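Local coordinates for uncharacterized protein orp (Desulfovibrio gigas, PDB 2WFB) that is of unknown function but probably holds a mixed molybdenum-copper sulphide cluster, absent from this apo form, and belongs to the dinitrogenase iron-molybdenum cofactor family, at residues A[74-78]-A[79-83]; A[96-100]-A[101-105]. All coordinates share one frame; numbering follows the deposited sequence.

Contact 1: A[74-78]-A[79-83]. With PO4 (phosphate ion), chain D; PO4 (phosphate ion), chain B.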
loop_
_atom_site.group_PDB
_atom_site.type_symbol
_atom_site.label_atom_id
_atom_site.label_comp_id
_atom_site.label_asym_id
_atom_site.label_seq_id
_atom_site.Cartn_x
_atom_site.Cartn_y
_atom_site.Cartn_z
ATOM N N GLY A 74 -3.731 6.340 -1.566
ATOM C CA GLY A 74 -4.362 7.646 -1.521
ATOM C C GLY A 74 -4.511 8.119 -0.086
ATOM O O GLY A 74 -3.766 8.991 0.363
ATOM N N TYR A 75 -5.465 7.523 0.631
ATOM C CA TYR A 75 -5.847 7.947 1.983
ATOM C C TYR A 75 -5.699 6.795 2.967
ATOM O O TYR A 75 -5.994 5.635 2.634
ATOM C CB TYR A 75 -7.326 8.423 1.997
ATOM C CG TYR A 75 -7.579 9.575 1.064
ATOM C CD1 TYR A 75 -7.347 10.884 1.484
ATOM C CD2 TYR A 75 -7.994 9.362 -0.240
ATOM C CE1 TYR A 75 -7.545 11.955 0.643
ATOM C CE2 TYR A 75 -8.199 10.438 -1.113
ATOM C CZ TYR A 75 -7.975 11.733 -0.649
ATOM O OH TYR A 75 -8.163 12.829 -1.471
ATOM N N VAL A 76 -5.290 7.133 4.182
ATOM C CA VAL A 76 -5.196 6.180 5.288
ATOM C C VAL A 76 -5.586 6.880 6.597
ATOM O O VAL A 76 -5.122 7.986 6.877
ATOM C CB VAL A 76 -3.773 5.471 5.344
ATOM C CG1 VAL A 76 -2.671 6.420 5.152
ATOM C CG2 VAL A 76 -3.549 4.664 6.643
ATOM N N GLY A 77 -6.445 6.229 7.375
ATOM C CA GLY A 77 -6.966 6.777 8.629
ATOM C C GLY A 77 -6.017 6.510 9.793
ATOM O O GLY A 77 -4.974 5.875 9.602
ATOM N N PRO A 78 -6.361 7.003 11.000
ATOM C CA PRO A 78 -5.437 6.980 12.157
ATOM C C PRO A 78 -5.001 5.594 12.643
ATOM O O PRO A 78 -3.824 5.374 12.904
ATOM C CB PRO A 78 -6.229 7.691 13.253
ATOM C CG PRO A 78 -7.177 8.579 12.496
ATOM C CD PRO A 78 -7.605 7.729 11.325
ATOM N N LYS A 79 -5.940 4.672 12.784
ATOM C CA LYS A 79 -5.593 3.373 13.324
ATOM C C LYS A 79 -4.789 2.552 12.307
ATOM O O LYS A 79 -3.839 1.839 12.679
ATOM C CB LYS A 79 -6.839 2.653 13.826
ATOM C CG LYS A 79 -7.458 3.364 15.054
ATOM C CD LYS A 79 -8.530 2.516 15.724
ATOM C CE LYS A 79 -8.956 3.138 17.072
ATOM N NZ LYS A 79 -9.998 2.320 17.793
ATOM N N ALA A 80 -5.163 2.660 11.031
ATOM C CA ALA A 80 -4.421 2.002 9.971
ATOM C C ALA A 80 -3.002 2.541 9.913
ATOM O O ALA A 80 -2.053 1.760 9.807
ATOM C CB ALA A 80 -5.104 2.162 8.657
ATOM N N PHE A 81 -2.854 3.866 9.979
ATOM C CA PHE A 81 -1.532 4.478 9.966
ATOM C C PHE A 81 -0.650 3.977 11.117
ATOM O O PHE A 81 0.530 3.684 10.907
ATOM C CB PHE A 81 -1.599 6.004 10.015
ATOM C CG PHE A 81 -0.301 6.664 9.638
ATOM C CD1 PHE A 81 0.001 6.901 8.297
ATOM C CD2 PHE A 81 0.632 7.014 10.617
ATOM C CE1 PHE A 81 1.189 7.475 7.930
ATOM C CE2 PHE A 81 1.850 7.604 10.260
ATOM C CZ PHE A 81 2.136 7.827 8.923
ATOM N N GLN A 82 -1.214 3.905 12.323
ATOM C CA GLN A 82 -0.476 3.412 13.502
ATOM C C GLN A 82 -0.033 1.954 13.327
ATOM O O GLN A 82 1.103 1.592 13.660
ATOM C CB GLN A 82 -1.346 3.527 14.749
ATOM C CG GLN A 82 -0.778 2.786 15.948
ATOM C CD GLN A 82 -1.805 2.554 17.025
ATOM O OE1 GLN A 82 -2.596 3.454 17.364
ATOM N NE2 GLN A 82 -1.806 1.338 17.583
ATOM N N ALA A 83 -0.940 1.132 12.800
ATOM C CA ALA A 83 -0.660 -0.262 12.511
ATOM C C ALA A 83 0.472 -0.423 11.476
ATOM O O ALA A 83 1.340 -1.276 11.654
ATOM C CB ALA A 83 -1.919 -0.957 12.058
HETATM P P PO4 D . -9.004 4.049 10.554
HETATM O O1 PO4 D . -7.765 3.576 9.856
HETATM O O2 PO4 D . -8.586 4.704 11.843
HETATM O O3 PO4 D . -9.788 4.988 9.659
HETATM O O4 PO4 D . -9.890 2.878 10.878
HETATM P P PO4 B . -8.692 3.023 6.458
HETATM O O1 PO4 B . -8.295 3.043 5.040
HETATM O O2 PO4 B . -7.759 3.912 7.209
HETATM O O3 PO4 B . -10.095 3.495 6.599
HETATM O O4 PO4 B . -8.580 1.610 6.979
#
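Gly-77 and Phe-81 meet at the N-terminus of helix 78-86, where the loop after strand 68-72 turns into an anion-binding helix start. Gly-77 is the N-cap residue.

Two backbone bonds set the first turn. Phe-81 N donates to Gly-77 O at 2.9 Å, and Gln-82 N donates to Pro-78 O at 3.1 Å. The N-H...O angle is 160° in both.

The N-H groups of Gly-77, Lys-79 and Ala-80 face two phosphate ions, probably from the crystallisation liquor. Lys-79 N donates a hydrogen bond to O2 of the chain D phosphate at 2.8 Å. Ala-80 N binds O1 of the same ion at 3.0 Å. Two adjacent N-H groups thus grip two oxygens of one anion, and the helix dipole probably adds to the attraction. Gly-77 N holds the chain B phosphate through O2 at 2.7 Å. Backbone amides alone make these bonds from the two segments. Gly-25 N and Lys-120 NZ also bind phosphate here. The site is consistent with a pocket for an anionic group.

The apolar contacts come from Val-76. Its CB is directed at the helix. With CG1 between the backbone N and the carbonyl carbon (chi1 44°), CG2 is left anti to the N and is the branch that reaches the helix. Val-76 CG2 lies 3.6 Å from Ala-80 CB and packs more loosely on Phe-81 CB. The other branch, CG1, sits at the edge of the Phe-81 ring, near the ring plane. Val-76 and Phe-81 both also touch Val-91 of strand 90-92, so the helix start is packed against the sheet. Ala-80 CB faces both ions from one side, 3.2 Å from O1 of the chain D phosphate and 3.5 Å from O2 of the chain B phosphate.

Contact 2: A[96-100]-A[101-105]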
loop_
_atom_site.group_PDB
_atom_site.type_symbol
_atom_site.label_atom_id
_atom_site.label_comp_id
_atom_site.label_asym_id
_atom_site.label_seq_id
_atom_site.Cartn_x
_atom_site.Cartn_y
_atom_site.Cartn_z
ATOM N N GLU A 96 -3.515 8.819 -5.731
ATOM C CA GLU A 96 -4.662 8.507 -6.574
ATOM C C GLU A 96 -4.549 9.262 -7.905
ATOM O O GLU A 96 -4.015 10.387 -7.973
ATOM C CB GLU A 96 -5.986 8.772 -5.838
ATOM C CG GLU A 96 -6.303 10.247 -5.546
ATOM C CD GLU A 96 -5.693 10.829 -4.249
ATOM O OE1 GLU A 96 -4.882 10.195 -3.541
ATOM O OE2 GLU A 96 -6.057 11.968 -3.915
ATOM N N GLY A 97 -4.985 8.590 -8.969
ATOM C CA GLY A 97 -4.953 9.155 -10.309
ATOM C C GLY A 97 -3.764 8.636 -11.095
ATOM O O GLY A 97 -3.690 8.832 -12.316
ATOM N N LEU A 98 -2.825 7.991 -10.393
ATOM C CA LEU A 98 -1.640 7.366 -11.016
ATOM C C LEU A 98 -1.902 5.891 -11.237
ATOM O O LEU A 98 -2.723 5.284 -10.507
ATOM C CB LEU A 98 -0.413 7.545 -10.112
ATOM C CG LEU A 98 0.149 8.944 -9.898
ATOM C CD1 LEU A 98 1.374 8.913 -8.973
ATOM C CD2 LEU A 98 0.545 9.563 -11.233
ATOM N N THR A 99 -1.259 5.313 -12.254
ATOM C CA THR A 99 -1.217 3.869 -12.364
ATOM C C THR A 99 -0.236 3.310 -11.343
ATOM O O THR A 99 0.573 4.044 -10.761
ATOM C CB THR A 99 -0.844 3.345 -13.769
ATOM O OG1 THR A 99 0.506 3.672 -14.050
ATOM C CG2 THR A 99 -1.709 3.942 -14.840
ATOM N N VAL A 100 -0.338 2.013 -11.086
ATOM C CA VAL A 100 0.540 1.378 -10.114
ATOM C C VAL A 100 1.999 1.565 -10.560
ATOM O O VAL A 100 2.839 1.971 -9.746
ATOM C CB VAL A 100 0.158 -0.107 -9.835
ATOM C CG1 VAL A 100 1.263 -0.833 -9.019
ATOM C CG2 VAL A 100 -1.196 -0.179 -9.080
ATOM N N ARG A 101 2.267 1.335 -11.843
ATOM C CA ARG A 101 3.615 1.497 -12.373
ATOM C C ARG A 101 4.143 2.914 -12.166
ATOM O O ARG A 101 5.293 3.097 -11.764
ATOM C CB ARG A 101 3.633 1.134 -13.853
ATOM C CG ARG A 101 5.029 0.955 -14.431
ATOM C CD ARG A 101 5.000 0.824 -15.954
ATOM N NE ARG A 101 4.169 -0.282 -16.426
ATOM C CZ ARG A 101 4.549 -1.555 -16.520
ATOM N NH1 ARG A 101 5.772 -1.948 -16.165
ATOM N NH2 ARG A 101 3.688 -2.450 -16.982
ATOM N N GLN A 102 3.295 3.915 -12.416
ATOM C CA GLN A 102 3.684 5.307 -12.258
ATOM C C GLN A 102 3.924 5.676 -10.817
ATOM O O GLN A 102 4.800 6.466 -10.555
ATOM C CB GLN A 102 2.639 6.242 -12.843
ATOM C CG GLN A 102 2.521 6.187 -14.387
ATOM C CD GLN A 102 1.269 6.878 -14.880
ATOM O OE1 GLN A 102 0.299 7.040 -14.134
ATOM N NE2 GLN A 102 1.277 7.292 -16.133
ATOM N N ALA A 103 3.144 5.138 -9.871
ATOM C CA ALA A 103 3.355 5.459 -8.462
ATOM C C ALA A 103 4.702 4.905 -7.942
ATOM O O ALA A 103 5.420 5.572 -7.186
ATOM C CB ALA A 103 2.202 4.949 -7.610
ATOM N N VAL A 104 5.034 3.683 -8.351
ATOM C CA VAL A 104 6.287 3.070 -7.937
ATOM C C VAL A 104 7.429 3.879 -8.537
ATOM O O VAL A 104 8.371 4.234 -7.819
ATOM C CB VAL A 104 6.393 1.600 -8.353
ATOM C CG1 VAL A 104 7.818 1.126 -8.193
ATOM C CG2 VAL A 104 5.445 0.736 -7.514
ATOM N N GLN A 105 7.314 4.215 -9.828
ATOM C CA GLN A 105 8.316 5.079 -10.490
ATOM C C GLN A 105 8.491 6.445 -9.825
ATOM O O GLN A 105 9.637 6.852 -9.611
ATOM C CB GLN A 105 8.073 5.209 -12.007
ATOM C CG GLN A 105 9.235 5.863 -12.781
ATOM C CD GLN A 105 10.522 5.027 -12.754
ATOM O OE1 GLN A 105 11.498 5.366 -12.062
ATOM N NE2 GLN A 105 10.516 3.917 -13.487
#
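Leu-98 meets the first turn of helix 100-108 with both methyl branches. Leu-98 CD1 lies 4.0 Å from Ala-103 CA and also packs near the methyl CB of that residue. CD2 approaches the amide oxygen OE1 of Gln-102. The side chains of Leu-98 and Gln-102 run at a slant to each other.

Thr-99 is the N-cap and forms a capping box with Gln-102. Its OG1 stands between the backbone N and the carbonyl carbon (chi1 68°), which turns the hydroxyl to the helix end. Thr-99 OG1 accepts from Gln-102 N at 3.2 Å. In return, Thr-99 N donates to Gln-102 OE1 at 3.0 Å. This bond is nearly straight at hydrogen, 172°, although the donor is tilted 31° from the amide plane. CG of Gln-102 is anti to its carbonyl carbon, which sends the side chain back toward Thr-99, and the chain then runs extended. Gln-102 CG lies 3.2 Å from Thr-99 OG1. Thr-99 O accepts a hydrogen bond from Ala-103 N at 2.9 Å.

Val-100 begins the helix. Val-100 O accepts from Val-104 N at 3.1 Å. The side chains of Val-100 and Val-104 both turn to the sheet, where they touch Val-9 of strand 6-11. Arg-101 instead reaches across to Asp-17, with a salt bridge from NE to OD1.

The capping box gives a first-turn amide and the amide of the cap residue a side-chain acceptor each. This exchange fixes the Gln-102 amide oxygen at the helix start and probably helps to define where the helix begins.

Overall arrangement
From the N terminus, the chain lays down strands 6-11, 29-34 and 40-44 and helix 55-66 before strand 68-72 leads into contact 1. Contact 1 closes a short turn from that strand into helix 78-86. Strand 90-92 follows, and contact 2 closes the corresponding turn into helix 100-108. The contacts are in series, neither nested nor crossed, with centres about 20 Å apart. Their leading loops meet where Tyr-75 packs on Glu-96. Contact 1 ties its helix to strand 90-92 and helix 55-66, while contact 2 ties the last helix to strands 6-11 and 29-34. Both are helix starts beside one mixed sheet.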